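Local coordinates for protein acetyltransferase-like, GNAT family (Bacteroides thetaiotaomicron, PDB 3EY5) that probably transfers an acetyl group to an amine as a GNAT-family N-acetyltransferase, its substrate not established, at residues F20-L25 with R35-L40; F64-D69 with V76-T81; F130-K135 with Y152-G157; K135-P140 with K171-V176. All blocks are in the same frame, centred on the assembly; numbering follows the deposited sequence.

Contact 1: residues F20-L25 with R35-L40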
# COMPACT_ATOMS: atom_id res chain seq x y z
N PHE A 20 5.89 8.61 -13.87
CA PHE A 20 6.85 8.37 -12.81
C PHE A 20 6.35 7.27 -11.86
O PHE A 20 7.08 6.33 -11.56
CB PHE A 20 7.13 9.66 -12.01
CG PHE A 20 7.90 9.42 -10.72
CD1 PHE A 20 9.29 9.28 -10.73
CD2 PHE A 20 7.23 9.33 -9.49
CE1 PHE A 20 9.99 9.06 -9.55
CE2 PHE A 20 7.94 9.12 -8.30
CZ PHE A 20 9.32 8.98 -8.33
N MSE A 21 5.13 7.42 -11.36
CA MSE A 21 4.50 6.42 -10.48
C MSE A 21 4.50 5.04 -11.16
O MSE A 21 4.94 4.03 -10.57
CB MSE A 21 3.07 6.88 -10.11
CG MSE A 21 2.19 5.89 -9.34
SE MSE A 21 1.27 4.60 -10.48
CE MSE A 21 0.55 3.46 -9.05
N GLU A 22 4.02 5.01 -12.39
CA GLU A 22 3.90 3.80 -13.19
C GLU A 22 5.24 3.07 -13.47
O GLU A 22 5.31 1.85 -13.35
CB GLU A 22 3.22 4.15 -14.51
CG GLU A 22 2.55 2.97 -15.19
CD GLU A 22 1.85 3.39 -16.46
OE1 GLU A 22 2.52 3.46 -17.53
OE2 GLU A 22 0.63 3.67 -16.39
N GLU A 23 6.28 3.81 -13.87
CA GLU A 23 7.61 3.24 -14.05
C GLU A 23 8.14 2.63 -12.73
O GLU A 23 8.63 1.50 -12.70
CB GLU A 23 8.60 4.27 -14.62
CG GLU A 23 10.03 3.71 -14.88
CD GLU A 23 10.73 4.25 -16.15
OE1 GLU A 23 10.39 5.37 -16.62
OE2 GLU A 23 11.63 3.55 -16.67
N LEU A 24 8.02 3.39 -11.65
CA LEU A 24 8.49 2.97 -10.35
C LEU A 24 7.74 1.73 -9.83
O LEU A 24 8.35 0.79 -9.29
CB LEU A 24 8.38 4.15 -9.40
CG LEU A 24 8.82 3.95 -7.97
CD1 LEU A 24 10.23 3.31 -7.92
CD2 LEU A 24 8.77 5.31 -7.24
N LEU A 25 6.42 1.73 -9.99
CA LEU A 25 5.59 0.55 -9.72
C LEU A 25 6.06 -0.72 -10.45
O LEU A 25 6.20 -1.78 -9.84
CB LEU A 25 4.14 0.83 -10.13
CG LEU A 25 3.13 -0.31 -9.93
CD1 LEU A 25 2.87 -0.61 -8.48
CD2 LEU A 25 1.82 0.03 -10.69
N ARG A 35 -2.36 -4.62 -10.33
CA ARG A 35 -3.34 -4.87 -11.37
C ARG A 35 -2.80 -4.48 -12.75
O ARG A 35 -1.80 -3.79 -12.86
CB ARG A 35 -4.67 -4.20 -11.03
CG ARG A 35 -4.57 -2.72 -10.71
CD ARG A 35 -5.95 -2.24 -10.23
NE ARG A 35 -6.12 -2.30 -8.77
CZ ARG A 35 -6.96 -3.12 -8.14
NH1 ARG A 35 -7.69 -3.99 -8.82
NH2 ARG A 35 -7.06 -3.08 -6.81
N GLU A 36 -3.47 -4.96 -13.79
CA GLU A 36 -3.14 -4.55 -15.15
C GLU A 36 -3.08 -3.02 -15.24
O GLU A 36 -3.89 -2.31 -14.64
CB GLU A 36 -4.12 -5.15 -16.18
CG GLU A 36 -3.44 -5.57 -17.52
CD GLU A 36 -2.43 -4.51 -18.06
OE1 GLU A 36 -2.86 -3.58 -18.82
OE2 GLU A 36 -1.21 -4.60 -17.71
N LEU A 37 -2.10 -2.51 -15.98
CA LEU A 37 -1.84 -1.09 -16.00
C LEU A 37 -3.04 -0.29 -16.53
O LEU A 37 -3.46 0.68 -15.90
CB LEU A 37 -0.55 -0.78 -16.76
CG LEU A 37 0.75 -1.22 -16.05
CD1 LEU A 37 1.93 -0.50 -16.73
CD2 LEU A 37 0.73 -0.93 -14.54
N GLU A 38 -3.61 -0.73 -17.65
CA GLU A 38 -4.82 -0.08 -18.16
C GLU A 38 -5.90 0.06 -17.08
O GLU A 38 -6.60 1.07 -17.06
CB GLU A 38 -5.41 -0.75 -19.43
CG GLU A 38 -6.32 0.23 -20.25
CD GLU A 38 -7.45 -0.42 -21.07
OE1 GLU A 38 -7.50 -1.67 -21.17
OE2 GLU A 38 -8.30 0.33 -21.63
N HIS A 39 -6.00 -0.93 -16.18
CA HIS A 39 -6.98 -0.92 -15.08
C HIS A 39 -6.58 0.05 -13.97
O HIS A 39 -7.43 0.71 -13.34
CB HIS A 39 -7.07 -2.30 -14.44
CG HIS A 39 -7.75 -3.32 -15.29
ND1 HIS A 39 -8.23 -3.05 -16.56
CD2 HIS A 39 -8.01 -4.63 -15.07
CE1 HIS A 39 -8.77 -4.14 -17.07
NE2 HIS A 39 -8.65 -5.12 -16.18
N LEU A 40 -5.29 0.08 -13.69
CA LEU A 40 -4.75 0.97 -12.69
C LEU A 40 -5.04 2.43 -13.08
O LEU A 40 -5.39 3.26 -12.25
CB LEU A 40 -3.28 0.71 -12.54
CG LEU A 40 -2.52 1.83 -11.86
CD1 LEU A 40 -2.95 1.95 -10.38
CD2 LEU A 40 -1.01 1.58 -12.04

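Contact 2: residues F64-D69 with V76-T81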
# COMPACT_ATOMS: atom_id res chain seq x y z
N PHE A 64 5.72 6.98 -4.43
CA PHE A 64 4.27 6.98 -4.65
C PHE A 64 3.67 6.11 -3.57
O PHE A 64 4.36 5.29 -2.95
CB PHE A 64 3.86 6.48 -6.06
CG PHE A 64 3.90 4.97 -6.20
CD1 PHE A 64 2.79 4.20 -5.88
CD2 PHE A 64 5.07 4.34 -6.60
CE1 PHE A 64 2.83 2.80 -5.98
CE2 PHE A 64 5.13 2.94 -6.70
CZ PHE A 64 4.00 2.16 -6.39
N ILE A 65 2.38 6.30 -3.33
CA ILE A 65 1.65 5.45 -2.45
C ILE A 65 0.24 5.48 -2.96
O ILE A 65 -0.27 6.52 -3.38
CB ILE A 65 1.71 5.95 -0.95
CG1 ILE A 65 0.79 5.13 -0.03
CG2 ILE A 65 1.32 7.44 -0.85
CD1 ILE A 65 1.38 4.93 1.37
N THR A 66 -0.40 4.33 -2.93
CA THR A 66 -1.78 4.24 -3.34
C THR A 66 -2.51 3.69 -2.13
O THR A 66 -1.96 2.85 -1.39
CB THR A 66 -1.95 3.23 -4.54
OG1 THR A 66 -1.50 1.92 -4.16
CG2 THR A 66 -1.13 3.65 -5.66
N TYR A 67 -3.71 4.19 -1.89
CA TYR A 67 -4.48 3.72 -0.79
C TYR A 67 -5.97 3.85 -1.07
O TYR A 67 -6.43 4.63 -1.93
CB TYR A 67 -4.07 4.44 0.52
CG TYR A 67 -4.48 5.88 0.57
CD1 TYR A 67 -5.77 6.24 0.94
CD2 TYR A 67 -3.59 6.91 0.21
CE1 TYR A 67 -6.18 7.55 0.97
CE2 TYR A 67 -3.99 8.27 0.25
CZ TYR A 67 -5.29 8.56 0.61
OH TYR A 67 -5.72 9.85 0.66
N TRP A 68 -6.73 3.07 -0.32
CA TRP A 68 -8.17 3.14 -0.35
C TRP A 68 -8.68 3.74 0.95
O TRP A 68 -8.19 3.45 2.05
CB TRP A 68 -8.76 1.76 -0.50
CG TRP A 68 -8.38 1.08 -1.74
CD1 TRP A 68 -7.15 0.53 -2.03
CD2 TRP A 68 -9.22 0.83 -2.88
NE1 TRP A 68 -7.16 -0.02 -3.27
CE2 TRP A 68 -8.42 0.14 -3.82
CE3 TRP A 68 -10.55 1.15 -3.20
CZ2 TRP A 68 -8.92 -0.28 -5.06
CZ3 TRP A 68 -11.06 0.75 -4.45
CH2 TRP A 68 -10.24 0.04 -5.36
N ASP A 69 -9.73 4.53 0.78
CA ASP A 69 -10.47 5.16 1.85
C ASP A 69 -11.72 4.29 2.13
O ASP A 69 -12.57 4.15 1.26
CB ASP A 69 -10.83 6.56 1.36
CG ASP A 69 -11.84 7.28 2.26
OD1 ASP A 69 -12.00 6.92 3.46
OD2 ASP A 69 -12.47 8.25 1.73
N VAL A 76 -3.49 0.59 2.60
CA VAL A 76 -2.38 0.95 1.72
C VAL A 76 -2.15 -0.19 0.71
O VAL A 76 -1.78 -1.33 1.09
CB VAL A 76 -1.09 1.34 2.49
CG1 VAL A 76 0.06 1.47 1.51
CG2 VAL A 76 -1.28 2.68 3.28
N GLU A 77 -2.40 0.09 -0.56
CA GLU A 77 -2.27 -0.97 -1.57
C GLU A 77 -0.81 -1.10 -2.03
O GLU A 77 -0.19 -2.15 -1.84
CB GLU A 77 -3.25 -0.74 -2.74
CG GLU A 77 -3.68 -2.03 -3.42
CD GLU A 77 -4.43 -1.80 -4.73
OE1 GLU A 77 -5.01 -0.73 -4.90
OE2 GLU A 77 -4.42 -2.69 -5.60
N HIS A 78 -0.24 -0.04 -2.60
CA HIS A 78 1.19 -0.08 -2.86
C HIS A 78 1.89 1.13 -2.35
O HIS A 78 1.33 2.21 -2.26
CB HIS A 78 1.48 -0.19 -4.35
CG HIS A 78 0.98 -1.45 -4.95
ND1 HIS A 78 -0.17 -1.50 -5.71
CD2 HIS A 78 1.45 -2.70 -4.89
CE1 HIS A 78 -0.38 -2.74 -6.10
NE2 HIS A 78 0.59 -3.49 -5.62
N PHE A 79 3.14 0.91 -2.01
CA PHE A 79 3.94 1.93 -1.44
C PHE A 79 5.38 1.64 -1.85
O PHE A 79 5.89 0.56 -1.57
CB PHE A 79 3.78 1.85 0.08
CG PHE A 79 4.70 2.74 0.81
CD1 PHE A 79 5.66 2.19 1.68
CD2 PHE A 79 4.65 4.11 0.65
CE1 PHE A 79 6.56 3.02 2.38
CE2 PHE A 79 5.53 4.96 1.35
CZ PHE A 79 6.49 4.42 2.22
N ALA A 80 6.03 2.60 -2.52
CA ALA A 80 7.42 2.43 -2.91
C ALA A 80 8.13 3.76 -3.05
O ALA A 80 7.54 4.75 -3.48
CB ALA A 80 7.52 1.63 -4.23
N THR A 81 9.40 3.79 -2.66
CA THR A 81 10.27 4.95 -2.93
C THR A 81 11.28 4.58 -4.01
O THR A 81 11.54 3.40 -4.24
CB THR A 81 11.05 5.35 -1.67
OG1 THR A 81 11.83 4.22 -1.24
CG2 THR A 81 10.08 5.80 -0.54

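Contact 3: residues F130-K135 with Y152-G157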
# COMPACT_ATOMS: atom_id res chain seq x y z
N PHE A 130 3.28 0.17 13.69
CA PHE A 130 2.30 -0.79 13.21
C PHE A 130 2.32 -2.03 14.09
O PHE A 130 3.39 -2.51 14.49
CB PHE A 130 2.54 -1.15 11.74
CG PHE A 130 2.22 -0.04 10.79
CD1 PHE A 130 1.07 -0.08 10.03
CD2 PHE A 130 3.08 1.06 10.66
CE1 PHE A 130 0.75 0.93 9.12
CE2 PHE A 130 2.76 2.10 9.76
CZ PHE A 130 1.59 2.03 8.99
N THR A 131 1.12 -2.56 14.35
CA THR A 131 0.93 -3.81 15.05
C THR A 131 0.74 -4.94 14.03
O THR A 131 -0.09 -4.82 13.11
CB THR A 131 -0.33 -3.76 15.95
OG1 THR A 131 -0.19 -2.71 16.90
CG2 THR A 131 -0.49 -5.06 16.72
N LEU A 132 1.51 -6.02 14.22
CA LEU A 132 1.33 -7.23 13.41
C LEU A 132 0.10 -8.07 13.82
O LEU A 132 -0.01 -8.47 14.97
CB LEU A 132 2.57 -8.10 13.47
CG LEU A 132 2.45 -9.39 12.64
CD1 LEU A 132 2.31 -9.05 11.17
CD2 LEU A 132 3.64 -10.32 12.89
N TRP A 133 -0.82 -8.31 12.87
CA TRP A 133 -1.93 -9.23 13.06
C TRP A 133 -1.57 -10.63 12.57
O TRP A 133 -1.25 -10.83 11.37
CB TRP A 133 -3.16 -8.70 12.35
CG TRP A 133 -3.82 -7.57 13.11
CD1 TRP A 133 -3.37 -6.96 14.28
CD2 TRP A 133 -5.03 -6.91 12.77
NE1 TRP A 133 -4.24 -5.97 14.66
CE2 TRP A 133 -5.27 -5.92 13.76
CE3 TRP A 133 -5.95 -7.04 11.71
CZ2 TRP A 133 -6.37 -5.07 13.72
CZ3 TRP A 133 -7.04 -6.19 11.68
CH2 TRP A 133 -7.24 -5.22 12.67
N GLU A 134 -1.58 -11.59 13.50
CA GLU A 134 -1.26 -12.99 13.23
C GLU A 134 -2.47 -13.77 12.74
O GLU A 134 -2.71 -14.89 13.19
CB GLU A 134 -0.78 -13.65 14.53
CG GLU A 134 -0.03 -12.73 15.48
CD GLU A 134 1.46 -12.93 15.39
OE1 GLU A 134 2.18 -12.57 16.36
OE2 GLU A 134 1.92 -13.46 14.35
N LYS A 135 -3.26 -13.18 11.86
CA LYS A 135 -4.45 -13.85 11.41
C LYS A 135 -4.05 -14.53 10.12
O LYS A 135 -3.13 -14.08 9.45
CB LYS A 135 -5.57 -12.82 11.21
CG LYS A 135 -5.96 -12.12 12.52
CD LYS A 135 -6.95 -12.99 13.27
CE LYS A 135 -7.01 -12.71 14.76
NZ LYS A 135 -8.22 -13.47 15.30
N TYR A 152 0.33 -11.20 6.06
CA TYR A 152 -0.22 -10.77 7.34
C TYR A 152 -0.66 -9.36 7.13
O TYR A 152 -0.07 -8.62 6.33
CB TYR A 152 0.83 -10.81 8.46
CG TYR A 152 1.11 -12.18 9.02
CD1 TYR A 152 0.09 -13.17 9.07
CD2 TYR A 152 2.37 -12.50 9.53
CE1 TYR A 152 0.34 -14.44 9.60
CE2 TYR A 152 2.63 -13.76 10.07
CZ TYR A 152 1.62 -14.72 10.10
OH TYR A 152 1.89 -15.96 10.61
N LEU A 153 -1.64 -8.95 7.90
CA LEU A 153 -2.01 -7.53 7.93
C LEU A 153 -1.25 -6.88 9.07
O LEU A 153 -0.92 -7.52 10.07
CB LEU A 153 -3.50 -7.34 8.15
CG LEU A 153 -4.49 -7.90 7.13
CD1 LEU A 153 -5.91 -7.61 7.70
CD2 LEU A 153 -4.29 -7.24 5.72
N MSE A 154 -0.98 -5.60 8.91
CA MSE A 154 -0.32 -4.83 9.94
C MSE A 154 -1.08 -3.55 10.03
O MSE A 154 -1.47 -2.99 9.00
CB MSE A 154 1.13 -4.57 9.56
CG MSE A 154 1.98 -5.82 9.64
SE MSE A 154 3.81 -5.32 9.73
CE MSE A 154 3.77 -4.68 11.58
N VAL A 155 -1.33 -3.12 11.27
CA VAL A 155 -2.25 -2.02 11.51
C VAL A 155 -1.65 -0.92 12.36
O VAL A 155 -0.97 -1.17 13.36
CB VAL A 155 -3.58 -2.56 12.14
CG1 VAL A 155 -4.62 -1.45 12.27
CG2 VAL A 155 -4.12 -3.67 11.26
N HIS A 156 -1.88 0.32 11.98
CA HIS A 156 -1.46 1.43 12.82
C HIS A 156 -2.76 2.11 13.23
O HIS A 156 -3.57 2.45 12.37
CB HIS A 156 -0.55 2.40 12.04
CG HIS A 156 -0.21 3.64 12.80
ND1 HIS A 156 0.86 3.72 13.67
CD2 HIS A 156 -0.80 4.86 12.83
CE1 HIS A 156 0.92 4.93 14.20
NE2 HIS A 156 -0.08 5.64 13.70
N GLY A 157 -2.98 2.25 14.54
CA GLY A 157 -4.20 2.88 15.04
C GLY A 157 -5.08 1.94 15.85
O GLY A 157 -4.73 0.79 16.08
O HOH W 1 -2.89 -10.93 9.51

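Contact 4: residues K135-P140 with K171-V176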
# COMPACT_ATOMS: atom_id res chain seq x y z
N LYS A 135 -3.26 -13.18 11.86
CA LYS A 135 -4.45 -13.85 11.41
C LYS A 135 -4.05 -14.53 10.12
O LYS A 135 -3.13 -14.08 9.45
CB LYS A 135 -5.57 -12.82 11.21
CG LYS A 135 -5.96 -12.12 12.52
CD LYS A 135 -6.95 -12.99 13.27
CE LYS A 135 -7.01 -12.71 14.76
NZ LYS A 135 -8.22 -13.47 15.30
N ASP A 136 -4.73 -15.60 9.76
CA ASP A 136 -4.36 -16.34 8.57
C ASP A 136 -4.90 -15.61 7.30
O ASP A 136 -5.81 -16.10 6.63
CB ASP A 136 -4.92 -17.77 8.65
CG ASP A 136 -4.40 -18.67 7.52
OD1 ASP A 136 -3.29 -18.39 6.98
OD2 ASP A 136 -5.10 -19.66 7.17
N TYR A 137 -4.34 -14.45 7.00
CA TYR A 137 -4.75 -13.64 5.86
C TYR A 137 -4.12 -14.15 4.51
O TYR A 137 -2.97 -14.62 4.48
CB TYR A 137 -4.35 -12.19 6.10
CG TYR A 137 -4.78 -11.29 4.96
CD1 TYR A 137 -6.12 -11.00 4.75
CD2 TYR A 137 -3.85 -10.75 4.09
CE1 TYR A 137 -6.55 -10.17 3.69
CE2 TYR A 137 -4.25 -9.93 3.02
CZ TYR A 137 -5.61 -9.67 2.81
OH TYR A 137 -6.04 -8.85 1.76
N TYR A 138 -4.88 -14.00 3.42
CA TYR A 138 -4.43 -14.26 2.04
C TYR A 138 -4.80 -13.10 1.14
O TYR A 138 -5.95 -12.64 1.16
CB TYR A 138 -5.08 -15.54 1.49
CG TYR A 138 -4.44 -16.80 2.07
CD1 TYR A 138 -4.88 -17.32 3.28
CD2 TYR A 138 -3.36 -17.42 1.42
CE1 TYR A 138 -4.26 -18.43 3.84
CE2 TYR A 138 -2.76 -18.54 1.96
CZ TYR A 138 -3.21 -19.03 3.17
OH TYR A 138 -2.63 -20.14 3.71
N GLN A 139 -3.85 -12.62 0.34
CA GLN A 139 -4.16 -11.68 -0.72
C GLN A 139 -4.69 -12.44 -1.95
O GLN A 139 -3.95 -13.24 -2.54
CB GLN A 139 -2.92 -10.89 -1.11
CG GLN A 139 -3.21 -9.79 -2.13
CD GLN A 139 -1.94 -9.24 -2.74
OE1 GLN A 139 -1.72 -9.37 -3.95
NE2 GLN A 139 -1.09 -8.67 -1.92
N PRO A 140 -5.96 -12.18 -2.35
CA PRO A 140 -6.53 -12.72 -3.58
C PRO A 140 -5.65 -12.27 -4.74
O PRO A 140 -5.02 -11.24 -4.63
CB PRO A 140 -7.92 -12.02 -3.69
CG PRO A 140 -8.23 -11.54 -2.31
CD PRO A 140 -6.84 -11.15 -1.75
N LYS A 171 -13.96 -6.49 3.55
CA LYS A 171 -13.82 -5.24 2.79
C LYS A 171 -12.69 -5.26 1.75
O LYS A 171 -12.88 -4.80 0.62
CB LYS A 171 -13.60 -4.04 3.74
CG LYS A 171 -14.76 -3.80 4.70
CD LYS A 171 -14.58 -2.51 5.52
CE LYS A 171 -15.58 -2.40 6.70
NZ LYS A 171 -15.08 -3.01 8.00
N LEU A 172 -11.52 -5.77 2.14
CA LEU A 172 -10.37 -5.88 1.24
C LEU A 172 -10.62 -6.82 0.06
O LEU A 172 -10.35 -6.46 -1.12
CB LEU A 172 -9.11 -6.38 2.01
CG LEU A 172 -8.62 -5.52 3.18
CD1 LEU A 172 -7.31 -6.07 3.75
CD2 LEU A 172 -8.44 -4.08 2.79
N HIS A 173 -11.10 -8.03 0.36
CA HIS A 173 -11.30 -9.04 -0.68
C HIS A 173 -12.33 -8.61 -1.72
O HIS A 173 -12.18 -8.86 -2.90
CB HIS A 173 -11.70 -10.35 -0.05
CG HIS A 173 -10.57 -11.07 0.59
ND1 HIS A 173 -10.57 -12.42 0.82
CD2 HIS A 173 -9.36 -10.61 1.02
CE1 HIS A 173 -9.42 -12.78 1.38
NE2 HIS A 173 -8.67 -11.70 1.51
N THR A 174 -13.38 -7.96 -1.28
CA THR A 174 -14.45 -7.68 -2.22
C THR A 174 -14.14 -6.40 -3.00
O THR A 174 -14.24 -6.41 -4.23
CB THR A 174 -15.81 -7.64 -1.55
OG1 THR A 174 -15.73 -6.78 -0.41
CG2 THR A 174 -16.20 -9.02 -1.04
N ILE A 175 -13.71 -5.34 -2.30
CA ILE A 175 -13.54 -4.03 -2.92
C ILE A 175 -12.22 -3.84 -3.63
O ILE A 175 -12.17 -3.28 -4.72
CB ILE A 175 -13.75 -2.89 -1.92
CG1 ILE A 175 -15.18 -2.99 -1.38
CG2 ILE A 175 -13.55 -1.52 -2.63
CD1 ILE A 175 -15.32 -2.70 0.08
N VAL A 176 -11.14 -4.32 -3.02
CA VAL A 176 -9.85 -4.07 -3.64
C VAL A 176 -9.52 -5.15 -4.68
O VAL A 176 -8.97 -4.87 -5.75
CB VAL A 176 -8.76 -3.91 -2.57
CG1 VAL A 176 -7.39 -3.88 -3.21
CG2 VAL A 176 -9.03 -2.63 -1.76

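Contact 1: residues F20-L25 with R35-L40
Met21 and Leu25 on one helix, and Leu40 on the other, all set CG anti to the backbone N (chi1 173°, 179° and 162°), and from these starts their methyl ends meet between helices 15-28 and 37-46. Leu25 and Leu40 reach toward each other tip to tip, and CD2 of Leu25 stands 3.5 Å from CD2 of Leu40, closer than carbons usually pack. Met21, a selenomethionine, comes in beside them: its chain bends at chi2, and its CE lies 3.9 Å from the same Leu40 CD2 and 4.0 Å from Leu40 CD1. Leu37, one turn back on helix 37-46, slides past Leu25, CD2 to CD2 at 4.1 Å. Its other branch works at the border of the patch, where CD1 lies 3.8 Å from CG of Glu22, so the aliphatic part of the acid covers a leucine methyl. Glu36 caps the start of the second helix, its OE1 accepting from Glu38 N at 3.2 Å. Met21 and Leu25 also touch Phe64 of strand 60-69. No hydrogen bond crosses between the segments: the two N-terminal helices of this GNAT-family protein are held together here by apolar contact, largely methyl to methyl.

Contact 2: residues F64-D69 with V76-T81
Thr66 sits opposite both Glu77 and His78, a classic beta bulge in the antiparallel hairpin of strands 60-69 and 74-81, probably as in other GNAT proteins, where the bulged strand lies by the acetyl-CoA site. Among the backbone bonds, Phe64 and Ala80 form a hydrogen-bonded pair, with Phe64 N to Ala80 O at 3.0 Å and nearly straight at the carbonyl. Thr66 N gives to His78 O, and Thr66 O takes Glu77 N, which stands above the carbonyl plane. The side chain of Thr66 completes the bulge: with chi1 at 60°, OG1 lies between the backbone N and the carbonyl carbon and accepts from His78 N at 2.8 Å.

The other polar side-chain bond runs from Trp68 NE1 to Glu77 OE1, 2.8 Å long; the oxygen lies near the indole plane, but the N-H comes to OE1 from above the carboxylate plane. OE2 of Glu77 is engaged by Arg35 in a salt bridge and by Tyr142 OH.

Apolar contacts occur on both faces of the hairpin. On one, Ile65 CD1 touches Phe79 CD2 at 3.4 Å and Val76 CG1 at 3.7 Å; on the other, Phe64 puts CE2 against Ala80 CB at 3.7 Å. The bulge thus costs no amide its partner at Glu77 or His78, because a hydroxyl stands in for a carbonyl, and the Glu77 carboxylate is fixed through both oxygens.

Contact 3: residues F130-K135 with Y152-G157
Trp133 lays its indole over Val155 where strands 131-134 and 149-156 pair antiparallel in the mixed sheet of the GNAT fold. From Trp133 CB, which lies 3.4 Å from Leu153 O, the side chain runs out over strand 149-156. CG is anti to the carbonyl carbon (chi1 -77°), and beyond it the indole spreads above Val155: CD2, CE2, CZ2, CH2, CZ3 and CE3 all lie within 3.9 Å of its CG2. That methyl sits over the centre of the six-membered ring, 3.5 Å from the centroid, in a CH-pi contact. At CE3 the ring also brushes CD1 of Leu153. An alanine here would probably leave the Val155 methyl without its aromatic cover and open a gap beside Leu153. Ala161 and Leu159 also touch the indole.

On the other face of the sheet, Leu132 CD1 touches both Tyr152 CB and Met154 CG, 3.6 Å from each. A second CH-pi contact comes at Phe130, where His156 CB stands over the ring centre. The strands are tied by Thr131 N to Val155 O at 2.7 Å, its return bond from Val155 N, and Trp133 N to Leu153 O. Where the pairing ends, one water accepts from Leu153 N at 2.8 Å and donates to Lys135 O.

Contact 4: residues K135-P140 with K171-V176
The C-terminal helix 161-176 packs on short strand 136-139 of the sheet, the helix segment running almost parallel to the strand at 8° with the two axes 9.9 Å apart. His173 carries most of the contact. Its imidazole reaches the strand with CG anti to the carbonyl carbon (chi1 -76°), and Pro140 CG stands over the centre of the ring, 3.7 Å from the centroid, a CH-pi contact. NE2 gives a weak hydrogen bond to the carbonyl of Tyr138, 2.9 Å from NE2 to O but bent to 128° at the hydrogen. The same NE2 lies 3.4 Å from CE1 of Tyr137, whose side chain and that of the histidine slide past each other in opposite directions.

One residue earlier on the helix, Leu172 crosses Tyr137 at about a right angle: its CD1 comes 3.6 Å from Tyr137 OH and 4.1 Å from Tyr137 CZ. That hydroxyl is hydrogen-bonded to Glu109 OE2, which probably helps fix the ring on which the leucine rests.

An alanine in place of His173 would probably leave the Tyr138 carbonyl without this donor and uncover the Pro140 ring. NE2 carries a proton in its bond to Tyr138, but since that bond is bent, the histidine is likely to be held as much by its contacts with Pro140 and Tyr137 as by hydrogen bonding.

In the fold
Contact 2 lies nearest the middle, its centre 4 Å from that of the chain, and touches contacts 1 and 4 but not contact 3, whose nearest atoms are about 6 Å away. Contact 1 covers one face of the hairpin: Met21 CG packs on Phe64 CG at 3.7 Å. Arg35 ties three contacts together, its NH2 bridging to Glu77 OE2 at 2.9 Å and probably hydrogen-bonding to Val176 O at 2.8 Å in contact 4. Contact 4 also meets the hairpin where Val176 CG2 packs on Trp68 CE2 at 3.5 Å. Contacts 3 and 4 share Lys135, and Leu153 CD2 touches Leu172 CD1 at 3.8 Å. Contacts 1 and 3 lie on opposite sides of the chain's centre, their centres 26 Å apart.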